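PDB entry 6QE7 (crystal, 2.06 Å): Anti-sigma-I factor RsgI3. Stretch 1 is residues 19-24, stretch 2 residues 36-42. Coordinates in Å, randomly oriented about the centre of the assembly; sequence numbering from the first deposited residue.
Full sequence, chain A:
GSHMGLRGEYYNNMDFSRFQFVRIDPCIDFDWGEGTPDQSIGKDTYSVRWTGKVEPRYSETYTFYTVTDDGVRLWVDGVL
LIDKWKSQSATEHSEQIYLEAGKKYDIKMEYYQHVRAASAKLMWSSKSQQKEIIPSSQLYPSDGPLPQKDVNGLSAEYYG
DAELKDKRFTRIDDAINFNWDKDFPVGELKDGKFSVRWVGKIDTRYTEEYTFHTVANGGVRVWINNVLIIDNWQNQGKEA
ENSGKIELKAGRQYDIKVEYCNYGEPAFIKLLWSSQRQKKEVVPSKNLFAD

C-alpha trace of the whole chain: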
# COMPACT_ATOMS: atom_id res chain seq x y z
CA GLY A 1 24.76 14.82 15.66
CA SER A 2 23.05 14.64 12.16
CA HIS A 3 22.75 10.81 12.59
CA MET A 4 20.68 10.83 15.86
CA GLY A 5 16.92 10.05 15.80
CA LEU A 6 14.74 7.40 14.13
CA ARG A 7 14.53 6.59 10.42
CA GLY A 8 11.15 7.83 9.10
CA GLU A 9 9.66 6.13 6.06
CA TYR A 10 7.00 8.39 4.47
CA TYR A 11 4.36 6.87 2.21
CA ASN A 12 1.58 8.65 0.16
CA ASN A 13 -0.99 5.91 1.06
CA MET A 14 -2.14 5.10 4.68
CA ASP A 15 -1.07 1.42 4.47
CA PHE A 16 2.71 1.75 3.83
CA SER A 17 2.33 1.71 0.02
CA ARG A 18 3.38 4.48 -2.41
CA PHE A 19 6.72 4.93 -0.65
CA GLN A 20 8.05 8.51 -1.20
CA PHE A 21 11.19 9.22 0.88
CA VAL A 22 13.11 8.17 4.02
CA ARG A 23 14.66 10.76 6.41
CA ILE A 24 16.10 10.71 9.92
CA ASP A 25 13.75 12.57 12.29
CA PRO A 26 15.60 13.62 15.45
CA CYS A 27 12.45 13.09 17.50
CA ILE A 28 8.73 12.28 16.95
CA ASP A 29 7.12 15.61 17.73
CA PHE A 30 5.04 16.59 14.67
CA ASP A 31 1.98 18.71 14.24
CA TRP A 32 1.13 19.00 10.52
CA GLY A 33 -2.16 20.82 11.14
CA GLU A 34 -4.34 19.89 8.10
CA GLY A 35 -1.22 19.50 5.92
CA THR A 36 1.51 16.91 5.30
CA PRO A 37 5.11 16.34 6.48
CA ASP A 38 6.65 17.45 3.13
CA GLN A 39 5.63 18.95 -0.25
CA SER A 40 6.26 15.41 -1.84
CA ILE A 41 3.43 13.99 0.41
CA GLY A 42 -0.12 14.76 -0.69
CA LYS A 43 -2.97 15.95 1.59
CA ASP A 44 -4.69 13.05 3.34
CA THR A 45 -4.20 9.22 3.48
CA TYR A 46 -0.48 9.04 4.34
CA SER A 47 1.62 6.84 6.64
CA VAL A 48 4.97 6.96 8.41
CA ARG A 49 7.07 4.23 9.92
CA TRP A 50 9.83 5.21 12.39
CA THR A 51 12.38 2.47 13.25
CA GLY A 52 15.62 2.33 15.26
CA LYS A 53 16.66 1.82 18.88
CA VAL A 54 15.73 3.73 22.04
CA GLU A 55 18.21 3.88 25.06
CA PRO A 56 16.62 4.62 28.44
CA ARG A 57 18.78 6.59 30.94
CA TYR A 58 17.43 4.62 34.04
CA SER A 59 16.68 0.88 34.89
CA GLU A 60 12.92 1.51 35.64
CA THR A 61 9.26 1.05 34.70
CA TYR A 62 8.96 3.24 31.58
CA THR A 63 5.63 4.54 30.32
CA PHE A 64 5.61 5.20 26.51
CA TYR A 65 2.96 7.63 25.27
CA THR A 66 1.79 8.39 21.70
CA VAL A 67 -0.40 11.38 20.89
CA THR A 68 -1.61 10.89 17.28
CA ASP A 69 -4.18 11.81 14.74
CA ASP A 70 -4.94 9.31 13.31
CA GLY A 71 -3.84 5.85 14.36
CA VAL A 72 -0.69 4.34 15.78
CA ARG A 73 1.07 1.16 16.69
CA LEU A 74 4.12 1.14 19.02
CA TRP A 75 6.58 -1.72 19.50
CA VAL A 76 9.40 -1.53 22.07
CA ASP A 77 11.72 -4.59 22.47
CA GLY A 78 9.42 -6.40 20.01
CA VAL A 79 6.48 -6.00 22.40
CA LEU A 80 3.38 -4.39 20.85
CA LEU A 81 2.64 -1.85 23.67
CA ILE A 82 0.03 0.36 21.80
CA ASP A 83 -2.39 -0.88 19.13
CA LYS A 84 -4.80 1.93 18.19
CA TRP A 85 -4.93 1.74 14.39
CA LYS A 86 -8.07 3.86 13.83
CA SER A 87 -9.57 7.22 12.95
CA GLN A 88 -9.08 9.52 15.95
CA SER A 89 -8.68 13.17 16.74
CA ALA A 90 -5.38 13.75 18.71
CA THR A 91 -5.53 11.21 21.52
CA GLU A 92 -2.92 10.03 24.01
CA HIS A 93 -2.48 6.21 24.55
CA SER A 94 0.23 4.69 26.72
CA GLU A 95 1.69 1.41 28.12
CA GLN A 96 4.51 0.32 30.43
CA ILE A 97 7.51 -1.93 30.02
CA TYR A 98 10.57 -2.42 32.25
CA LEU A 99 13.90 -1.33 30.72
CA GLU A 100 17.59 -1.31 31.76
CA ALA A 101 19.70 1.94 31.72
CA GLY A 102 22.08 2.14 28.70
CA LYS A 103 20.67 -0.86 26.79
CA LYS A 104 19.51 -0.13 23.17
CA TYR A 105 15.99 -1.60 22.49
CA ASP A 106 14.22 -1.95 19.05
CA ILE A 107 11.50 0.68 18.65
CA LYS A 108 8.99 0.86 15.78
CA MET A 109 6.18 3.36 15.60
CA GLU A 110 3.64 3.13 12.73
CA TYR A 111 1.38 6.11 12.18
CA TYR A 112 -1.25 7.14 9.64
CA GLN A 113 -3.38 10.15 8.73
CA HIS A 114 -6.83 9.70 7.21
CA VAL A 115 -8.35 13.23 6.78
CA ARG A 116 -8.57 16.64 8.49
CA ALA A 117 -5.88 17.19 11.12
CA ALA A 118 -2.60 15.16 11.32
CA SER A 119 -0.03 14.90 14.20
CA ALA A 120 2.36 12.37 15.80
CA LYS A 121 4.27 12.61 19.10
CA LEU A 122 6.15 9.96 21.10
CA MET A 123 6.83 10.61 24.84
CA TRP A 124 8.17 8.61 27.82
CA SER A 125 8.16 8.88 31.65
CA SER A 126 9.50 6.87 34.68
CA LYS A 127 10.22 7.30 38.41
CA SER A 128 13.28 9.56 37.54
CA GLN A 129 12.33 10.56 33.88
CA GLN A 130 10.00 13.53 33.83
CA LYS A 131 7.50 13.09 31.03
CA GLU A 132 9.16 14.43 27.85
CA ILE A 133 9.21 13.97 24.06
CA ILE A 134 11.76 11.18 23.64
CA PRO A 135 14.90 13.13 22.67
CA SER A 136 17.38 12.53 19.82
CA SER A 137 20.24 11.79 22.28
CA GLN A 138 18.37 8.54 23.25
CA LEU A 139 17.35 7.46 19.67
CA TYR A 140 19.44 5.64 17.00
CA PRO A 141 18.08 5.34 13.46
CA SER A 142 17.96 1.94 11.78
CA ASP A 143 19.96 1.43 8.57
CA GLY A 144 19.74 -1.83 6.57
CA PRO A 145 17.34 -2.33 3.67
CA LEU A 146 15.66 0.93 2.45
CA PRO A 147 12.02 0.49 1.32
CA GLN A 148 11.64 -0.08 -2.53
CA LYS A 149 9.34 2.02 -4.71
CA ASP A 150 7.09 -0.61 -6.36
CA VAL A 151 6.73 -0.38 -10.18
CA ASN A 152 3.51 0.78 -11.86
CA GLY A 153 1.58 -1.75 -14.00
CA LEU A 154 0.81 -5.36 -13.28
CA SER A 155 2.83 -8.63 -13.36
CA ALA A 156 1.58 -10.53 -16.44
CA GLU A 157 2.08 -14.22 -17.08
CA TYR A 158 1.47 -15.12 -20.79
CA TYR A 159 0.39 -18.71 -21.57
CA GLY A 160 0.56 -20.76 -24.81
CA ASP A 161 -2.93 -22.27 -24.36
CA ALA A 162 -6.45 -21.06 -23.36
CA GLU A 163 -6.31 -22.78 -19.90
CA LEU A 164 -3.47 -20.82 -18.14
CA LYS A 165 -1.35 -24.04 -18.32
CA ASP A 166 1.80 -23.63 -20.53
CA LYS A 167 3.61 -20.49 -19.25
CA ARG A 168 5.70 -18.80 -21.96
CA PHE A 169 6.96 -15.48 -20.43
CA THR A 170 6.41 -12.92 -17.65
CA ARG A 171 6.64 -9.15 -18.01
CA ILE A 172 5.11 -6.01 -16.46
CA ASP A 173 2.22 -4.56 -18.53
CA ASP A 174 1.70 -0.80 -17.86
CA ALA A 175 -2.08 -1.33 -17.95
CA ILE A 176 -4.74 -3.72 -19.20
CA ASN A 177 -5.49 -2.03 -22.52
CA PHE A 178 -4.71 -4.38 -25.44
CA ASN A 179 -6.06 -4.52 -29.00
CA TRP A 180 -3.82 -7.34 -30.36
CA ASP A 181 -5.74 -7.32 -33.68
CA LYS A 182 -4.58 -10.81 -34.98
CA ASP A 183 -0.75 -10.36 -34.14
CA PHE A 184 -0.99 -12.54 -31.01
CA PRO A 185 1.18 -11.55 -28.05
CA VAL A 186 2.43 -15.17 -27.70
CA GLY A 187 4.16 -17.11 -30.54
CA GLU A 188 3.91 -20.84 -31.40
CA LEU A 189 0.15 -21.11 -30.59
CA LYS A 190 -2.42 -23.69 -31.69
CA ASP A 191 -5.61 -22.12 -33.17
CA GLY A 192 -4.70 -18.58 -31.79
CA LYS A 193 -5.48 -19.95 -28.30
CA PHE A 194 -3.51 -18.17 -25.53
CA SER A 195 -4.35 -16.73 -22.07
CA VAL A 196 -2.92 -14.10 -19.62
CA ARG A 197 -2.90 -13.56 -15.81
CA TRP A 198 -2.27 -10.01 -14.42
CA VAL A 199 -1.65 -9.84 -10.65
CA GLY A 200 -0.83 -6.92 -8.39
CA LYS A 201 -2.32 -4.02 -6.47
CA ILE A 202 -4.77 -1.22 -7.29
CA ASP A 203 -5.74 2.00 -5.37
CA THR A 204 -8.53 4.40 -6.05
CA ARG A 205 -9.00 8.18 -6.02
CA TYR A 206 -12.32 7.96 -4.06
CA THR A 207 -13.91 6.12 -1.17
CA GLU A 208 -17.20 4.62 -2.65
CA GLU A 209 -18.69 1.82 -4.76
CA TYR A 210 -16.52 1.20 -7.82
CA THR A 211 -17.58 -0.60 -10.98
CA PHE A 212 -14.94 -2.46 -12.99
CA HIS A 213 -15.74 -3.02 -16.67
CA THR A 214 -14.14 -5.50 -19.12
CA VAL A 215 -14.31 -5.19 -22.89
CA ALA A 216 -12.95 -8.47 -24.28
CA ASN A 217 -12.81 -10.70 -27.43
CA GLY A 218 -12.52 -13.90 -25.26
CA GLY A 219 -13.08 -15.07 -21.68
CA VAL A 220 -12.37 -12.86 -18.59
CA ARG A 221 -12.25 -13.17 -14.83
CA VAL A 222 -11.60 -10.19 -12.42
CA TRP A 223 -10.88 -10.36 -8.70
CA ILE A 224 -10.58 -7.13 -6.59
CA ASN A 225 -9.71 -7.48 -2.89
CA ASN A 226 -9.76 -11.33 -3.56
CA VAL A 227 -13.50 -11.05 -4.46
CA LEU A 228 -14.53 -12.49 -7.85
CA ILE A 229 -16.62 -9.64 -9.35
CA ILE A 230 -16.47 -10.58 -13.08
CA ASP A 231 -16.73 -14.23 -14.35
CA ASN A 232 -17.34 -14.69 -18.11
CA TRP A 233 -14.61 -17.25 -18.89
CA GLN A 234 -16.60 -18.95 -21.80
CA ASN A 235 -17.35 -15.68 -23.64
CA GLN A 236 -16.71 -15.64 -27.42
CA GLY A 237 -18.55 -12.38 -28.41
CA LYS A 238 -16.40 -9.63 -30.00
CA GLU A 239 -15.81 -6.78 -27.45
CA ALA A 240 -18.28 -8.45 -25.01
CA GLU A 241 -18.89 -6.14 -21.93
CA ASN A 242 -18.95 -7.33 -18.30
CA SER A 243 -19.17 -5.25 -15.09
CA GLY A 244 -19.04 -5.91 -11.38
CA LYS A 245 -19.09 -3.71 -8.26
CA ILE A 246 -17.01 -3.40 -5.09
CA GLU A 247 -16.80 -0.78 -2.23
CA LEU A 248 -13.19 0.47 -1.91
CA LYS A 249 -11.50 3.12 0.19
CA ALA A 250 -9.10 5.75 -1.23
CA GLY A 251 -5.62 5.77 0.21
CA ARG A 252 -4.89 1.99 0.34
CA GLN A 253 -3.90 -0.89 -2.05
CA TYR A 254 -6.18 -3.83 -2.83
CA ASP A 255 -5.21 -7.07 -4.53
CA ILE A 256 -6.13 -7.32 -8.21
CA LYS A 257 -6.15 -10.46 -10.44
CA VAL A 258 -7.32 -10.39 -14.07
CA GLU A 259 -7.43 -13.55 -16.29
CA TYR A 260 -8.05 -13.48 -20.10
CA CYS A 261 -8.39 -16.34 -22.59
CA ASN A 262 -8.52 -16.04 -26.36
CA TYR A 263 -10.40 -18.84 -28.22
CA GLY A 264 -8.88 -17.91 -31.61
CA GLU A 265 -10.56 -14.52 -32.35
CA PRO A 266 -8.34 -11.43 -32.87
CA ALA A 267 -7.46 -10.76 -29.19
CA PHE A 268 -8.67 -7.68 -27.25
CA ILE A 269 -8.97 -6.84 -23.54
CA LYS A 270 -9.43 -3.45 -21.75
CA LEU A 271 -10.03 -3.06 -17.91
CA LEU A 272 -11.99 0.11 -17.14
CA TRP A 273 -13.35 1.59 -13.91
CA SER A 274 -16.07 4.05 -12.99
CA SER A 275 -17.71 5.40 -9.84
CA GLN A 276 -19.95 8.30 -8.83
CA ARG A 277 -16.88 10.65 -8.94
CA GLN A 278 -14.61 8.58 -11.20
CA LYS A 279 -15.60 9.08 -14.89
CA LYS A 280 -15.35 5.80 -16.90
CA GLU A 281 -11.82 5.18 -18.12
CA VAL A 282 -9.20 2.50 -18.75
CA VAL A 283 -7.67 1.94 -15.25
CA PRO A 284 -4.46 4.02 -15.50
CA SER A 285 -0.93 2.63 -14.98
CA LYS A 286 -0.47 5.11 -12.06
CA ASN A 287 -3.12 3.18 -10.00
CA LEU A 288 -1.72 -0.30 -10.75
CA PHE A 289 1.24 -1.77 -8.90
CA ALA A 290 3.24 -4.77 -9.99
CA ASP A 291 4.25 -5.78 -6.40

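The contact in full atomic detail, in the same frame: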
# COMPACT_ATOMS: atom_id res chain seq x y z
N PHE A 19 5.54 4.45 -1.39
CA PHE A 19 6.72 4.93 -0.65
C PHE A 19 7.24 6.18 -1.36
O PHE A 19 7.30 6.16 -2.59
CB PHE A 19 7.76 3.81 -0.54
CG PHE A 19 9.08 4.38 -0.09
CD1 PHE A 19 9.25 4.84 1.22
CD2 PHE A 19 10.11 4.58 -1.00
CE1 PHE A 19 10.44 5.42 1.62
CE2 PHE A 19 11.31 5.15 -0.57
CZ PHE A 19 11.45 5.59 0.72
N GLN A 20 7.47 7.27 -0.64
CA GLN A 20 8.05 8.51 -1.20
C GLN A 20 9.50 8.76 -0.77
O GLN A 20 10.36 8.92 -1.62
CB GLN A 20 7.20 9.72 -0.85
CG GLN A 20 7.52 10.98 -1.66
CD GLN A 20 7.45 10.77 -3.16
OE1 GLN A 20 6.66 9.99 -3.66
NE2 GLN A 20 8.35 11.38 -3.88
N PHE A 21 9.81 8.87 0.50
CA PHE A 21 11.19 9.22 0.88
C PHE A 21 11.41 8.66 2.29
O PHE A 21 10.43 8.34 3.00
CB PHE A 21 11.45 10.72 0.75
CG PHE A 21 10.68 11.55 1.76
CD1 PHE A 21 11.08 11.64 3.09
CD2 PHE A 21 9.48 12.14 1.43
CE1 PHE A 21 10.34 12.34 4.03
CE2 PHE A 21 8.73 12.84 2.36
CZ PHE A 21 9.14 12.92 3.67
N VAL A 22 12.67 8.43 2.62
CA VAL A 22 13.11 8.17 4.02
C VAL A 22 13.86 9.41 4.54
O VAL A 22 14.53 10.08 3.75
CB VAL A 22 13.96 6.89 4.05
CG1 VAL A 22 15.26 7.06 3.28
CG2 VAL A 22 14.22 6.41 5.44
N ARG A 23 13.78 9.71 5.83
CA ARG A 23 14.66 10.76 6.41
C ARG A 23 14.84 10.41 7.87
O ARG A 23 14.03 9.62 8.43
CB ARG A 23 14.06 12.17 6.28
CG ARG A 23 12.90 12.47 7.20
CD ARG A 23 12.20 13.78 6.91
NE ARG A 23 11.07 13.99 7.74
CZ ARG A 23 10.15 14.95 7.59
NH1 ARG A 23 10.23 15.77 6.54
NH2 ARG A 23 9.12 15.03 8.43
N ILE A 24 15.90 10.91 8.47
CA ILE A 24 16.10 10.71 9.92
C ILE A 24 15.47 11.91 10.60
O ILE A 24 15.85 13.01 10.24
CB ILE A 24 17.57 10.48 10.24
CG1 ILE A 24 17.98 9.14 9.63
CG2 ILE A 24 17.84 10.54 11.74
CD1 ILE A 24 19.48 8.96 9.50
N THR A 36 0.72 18.12 5.54
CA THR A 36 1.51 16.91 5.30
C THR A 36 2.91 17.18 5.84
O THR A 36 3.29 18.31 6.06
CB THR A 36 1.47 16.63 3.80
OG1 THR A 36 2.57 17.40 3.35
CG2 THR A 36 0.19 17.04 3.11
N PRO A 37 3.72 16.15 6.07
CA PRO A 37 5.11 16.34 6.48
C PRO A 37 6.08 16.96 5.46
O PRO A 37 7.22 17.14 5.77
CB PRO A 37 5.57 14.87 6.71
CG PRO A 37 4.26 14.07 6.94
CD PRO A 37 3.34 14.74 5.93
N ASP A 38 5.69 17.09 4.20
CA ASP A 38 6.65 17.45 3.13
C ASP A 38 5.87 17.73 1.86
O ASP A 38 4.84 17.07 1.64
CB ASP A 38 7.62 16.29 2.85
CG ASP A 38 8.74 16.68 1.90
OD1 ASP A 38 9.78 17.20 2.41
OD2 ASP A 38 8.57 16.48 0.67
N GLN A 39 6.34 18.62 1.01
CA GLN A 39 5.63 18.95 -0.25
C GLN A 39 5.48 17.68 -1.14
O GLN A 39 4.60 17.70 -1.97
CB GLN A 39 6.39 20.01 -1.03
CG GLN A 39 7.71 19.50 -1.62
CD GLN A 39 8.44 20.63 -2.32
OE1 GLN A 39 7.86 21.71 -2.50
NE2 GLN A 39 9.69 20.40 -2.72
N SER A 40 6.32 16.65 -1.01
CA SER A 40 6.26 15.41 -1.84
C SER A 40 5.18 14.45 -1.28
O SER A 40 4.87 13.44 -1.95
CB SER A 40 7.59 14.76 -1.93
OG SER A 40 7.96 14.22 -0.69
N ILE A 41 4.59 14.75 -0.12
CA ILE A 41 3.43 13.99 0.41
C ILE A 41 2.14 14.75 0.17
O ILE A 41 1.88 15.82 0.81
CB ILE A 41 3.61 13.72 1.93
CG1 ILE A 41 4.84 12.86 2.18
CG2 ILE A 41 2.34 13.10 2.54
CD1 ILE A 41 4.90 11.54 1.39
N GLY A 42 1.21 14.13 -0.51
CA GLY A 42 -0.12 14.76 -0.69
C GLY A 42 -1.00 14.83 0.55
O GLY A 42 -0.93 13.94 1.42
O HOH W 1 7.50 17.24 8.61
O HOH W 2 9.70 18.14 4.73

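The most unusual feature of this contact is how little of its polar chemistry is direct: one weak hydrogen bond joins the strand to the loop, and two waters do much of the remaining work around a single carbonyl. Arg23 NH1 donates to Pro37 O at 3.4 Å, long and with an N-H...O angle of 148°, the oxygen lying at the edge of the guanidinium, near its plane. Water 1 accepts from Arg23 NH2 at 2.7 Å and donates to Pro37 O at 2.9 Å. Water 2 takes a weak bond from Arg23 NH1 at 3.0 Å and donates both to Pro37 O at 2.9 Å and to Asp38 OD1 at 2.5 Å. The last of these links matters because Arg23 NH1 and Asp38 OD1 are 4.4 Å apart, too far for a salt bridge; the opposite charges are coupled through solvent instead. An extended arginine, with chi2 and chi3 both t, carries its charged end to the loop.

The apolar part is built on Phe21, which has the largest area covered by the other stretch. Its CB points toward the loop, and its ring is met obliquely by groups from three residues, two methylenes and a hydroxyl: Phe21 CE2 lies 3.7 Å from Asp38 CB and 3.9 Å from Ile41 CG1, while Phe21 CD2 is 3.3 Å from Ser40 OG. The aspartate thus offers its methylene to the ring while its carboxylate serves polar partners.

The loop supplies several of its own hydrogen bonds. Asp38 to Ile41 form a type I turn, closed by Ile41 N to Asp38 O at 2.9 Å. Within it, Asp38 OD2 accepts from Ser40 N at 2.8 Å and from Ser40 OG at 2.7 Å. From just before the turn, Thr36 OG1 donates to Asp38 O at 2.9 Å. The serine hydroxyl sits against carbon, its OG 3.4 Å from Gln20 CG as well as beside the phenylalanine, with its own proton already committed to the aspartate.

Ile41 shows that the CB direction need not decide a contact. Its CA-to-CB bond points sideways, yet the end of the chain comes nearer the strand, placing Ile41 CD1 3.7 Å from Gln20 CB. Gln39, by contrast, points away and makes no contact.

The rules to be read here are modest: let a turn satisfy some of its own polar groups, set an aromatic ring against its carbon and hydroxyl surface, and leave room for water where a long cationic side chain meets a backbone carbonyl.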